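Local coordinates for putative thiosugar synthase (Amycolatopsis orientalis, PDB 4N6F), which probably acts as a 2-thiosugar synthase, a TIM-barrel relative of the thiazole synthase ThiG that takes sulphur from carrier proteins, at residues G29-D34 against V50-V55. Numbering follows the deposited sequence.
With F6R (fructose -6-phosphate), chain F.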
# COMPACT_ATOMS: atom_id res chain seq x y z
N GLY A 29 7.69 -17.39 0.09
CA GLY A 29 8.90 -18.19 0.19
C GLY A 29 8.75 -19.11 1.38
O GLY A 29 9.23 -18.80 2.48
N ILE A 30 8.10 -20.24 1.15
CA ILE A 30 7.73 -21.18 2.20
C ILE A 30 8.77 -22.27 2.45
O ILE A 30 8.63 -23.04 3.39
CB ILE A 30 6.41 -21.94 1.86
CG1 ILE A 30 6.55 -22.70 0.53
CG2 ILE A 30 5.23 -20.99 1.81
CD1 ILE A 30 5.54 -23.81 0.36
N GLU A 31 9.81 -22.34 1.61
CA GLU A 31 10.63 -23.56 1.54
C GLU A 31 11.25 -23.99 2.89
O GLU A 31 11.53 -25.17 3.08
CB GLU A 31 11.70 -23.49 0.41
CG GLU A 31 12.70 -22.34 0.45
CD GLU A 31 12.40 -21.27 -0.61
OE1 GLU A 31 11.37 -20.59 -0.48
OE2 GLU A 31 13.20 -21.11 -1.57
N GLN A 32 11.41 -23.05 3.83
CA GLN A 32 11.94 -23.37 5.16
C GLN A 32 10.88 -23.68 6.22
O GLN A 32 11.20 -24.11 7.31
CB GLN A 32 12.83 -22.23 5.65
CG GLN A 32 14.08 -22.03 4.81
CD GLN A 32 15.11 -21.14 5.48
OE1 GLN A 32 14.77 -20.10 6.05
NE2 GLN A 32 16.38 -21.55 5.42
N TYR A 33 9.61 -23.46 5.88
CA TYR A 33 8.50 -23.69 6.82
C TYR A 33 8.31 -25.20 6.98
O TYR A 33 8.25 -25.92 5.98
CB TYR A 33 7.19 -23.10 6.27
CG TYR A 33 7.13 -21.60 6.01
CD1 TYR A 33 8.27 -20.81 5.84
CD2 TYR A 33 5.89 -20.97 5.88
CE1 TYR A 33 8.18 -19.45 5.59
CE2 TYR A 33 5.79 -19.62 5.62
CZ TYR A 33 6.93 -18.85 5.48
OH TYR A 33 6.81 -17.50 5.22
N ASP A 34 8.21 -25.70 8.21
CA ASP A 34 7.90 -27.14 8.42
C ASP A 34 6.53 -27.40 9.08
O ASP A 34 6.20 -28.54 9.41
CB ASP A 34 9.05 -27.87 9.17
CG ASP A 34 9.14 -27.50 10.66
OD1 ASP A 34 8.41 -26.60 11.13
OD2 ASP A 34 9.97 -28.12 11.36
N VAL A 50 1.70 -20.04 -6.77
CA VAL A 50 2.99 -20.69 -6.98
C VAL A 50 3.35 -21.48 -5.72
O VAL A 50 3.28 -20.95 -4.62
CB VAL A 50 4.10 -19.66 -7.29
CG1 VAL A 50 5.48 -20.31 -7.27
CG2 VAL A 50 3.85 -19.02 -8.65
N PHE A 51 3.73 -22.74 -5.89
CA PHE A 51 4.10 -23.61 -4.79
C PHE A 51 5.59 -23.89 -4.89
O PHE A 51 6.02 -24.63 -5.77
CB PHE A 51 3.29 -24.91 -4.85
CG PHE A 51 3.66 -25.92 -3.80
CD1 PHE A 51 3.63 -25.59 -2.46
CD2 PHE A 51 4.02 -27.22 -4.16
CE1 PHE A 51 3.97 -26.52 -1.49
CE2 PHE A 51 4.37 -28.15 -3.19
CZ PHE A 51 4.34 -27.80 -1.85
N ILE A 52 6.37 -23.31 -4.01
CA ILE A 52 7.79 -23.46 -4.07
C ILE A 52 8.15 -24.70 -3.28
O ILE A 52 7.95 -24.75 -2.12
CB ILE A 52 8.53 -22.24 -3.53
CG1 ILE A 52 8.33 -21.04 -4.43
CG2 ILE A 52 10.00 -22.53 -3.41
CD1 ILE A 52 8.49 -19.74 -3.74
N THR A 53 8.65 -25.70 -3.97
CA THR A 53 8.76 -27.01 -3.43
C THR A 53 10.15 -27.59 -3.33
O THR A 53 10.98 -27.40 -4.16
CB THR A 53 7.84 -27.97 -4.15
OG1 THR A 53 7.73 -29.16 -3.39
CG2 THR A 53 8.35 -28.29 -5.49
N THR A 54 10.34 -28.30 -2.24
CA THR A 54 11.53 -29.08 -1.94
C THR A 54 11.26 -30.58 -1.97
O THR A 54 11.98 -31.35 -1.42
CB THR A 54 12.13 -28.67 -0.58
OG1 THR A 54 11.14 -28.77 0.42
CG2 THR A 54 12.58 -27.26 -0.61
N VAL A 55 10.19 -31.00 -2.61
CA VAL A 55 9.73 -32.36 -2.44
C VAL A 55 10.78 -33.29 -3.01
O VAL A 55 11.34 -33.04 -4.08
CB VAL A 55 8.35 -32.64 -3.08
CG1 VAL A 55 8.40 -32.54 -4.60
CG2 VAL A 55 7.86 -34.03 -2.68
C1 F6R F . 14.45 -17.79 -1.87
C2 F6R F . 13.67 -17.64 -0.60
C3 F6R F . 14.16 -16.79 0.55
C4 F6R F . 13.92 -15.32 0.20
C5 F6R F . 14.01 -14.43 1.44
C6 F6R F . 13.26 -13.12 1.23
O2 F6R F . 12.56 -18.17 -0.48
O3 F6R F . 15.54 -17.00 0.89
O4 F6R F . 14.90 -14.89 -0.75
O5 F6R F . 13.47 -15.07 2.59
O6 F6R F . 13.52 -12.28 2.34
P F6R F . 12.49 -12.06 3.54
O1P F6R F . 12.63 -13.33 4.34
O2P F6R F . 11.13 -11.89 2.93
O3P F6R F . 13.01 -10.79 4.15
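The Y33 ring packs within its own loop, while the F51 ring and the carboxyl group of E31 meet the other segment or the ligand. One face of the Y33 ring has I30 CA 3.7 Å above its plane and over its centre, and its OH is hydrogen-bonded to N217. The F51 ring packs edge-to-face with W80 and also touches L66 and L69 of helix 60-70. I30 reaches it obliquely, tip first, the two side chains crossing at about a right angle, and I30 CD1 ends 3.6 Å from F51 CE1. CG1 of I30 takes the crowded position between backbone N and carbonyl carbon (chi1 58°), and the chain then extends to rest its CD1 also against the carbonyl oxygen of I52. The loop itself is pinched into a type I turn, closed by the 2.7 Å bond from Y33 N to I30 O. Such packing illustrates a TIM-barrel principle: residues 29-34 follow strand 26-28 and lead into helix 36-46, while 50-52 is the next strand, so the first and second beta-alpha units meet through side-chain packing at the C-terminal end of the strands, where the ligand sits. E31 carries the contact into the pocket. Its chain bends at chi2 (-106°), laying OE1 3.8 Å from the methyl I52 CG2, while its CB meets T54 CG2. On the ligand side, E31 OE1 comes within 2.7 Å of F6R O2; since O2 has the short C2-O2 bond of a ketone, any shared proton would probably come from the acid. Hydrogen bonds from OE2 to T83 and S85 would hold the carboxyl group's rotation, with a weak one to K110 in addition. Beside it, the backbone of G29 passes close to the sugar, its CA 3.7 Å from F6R O2.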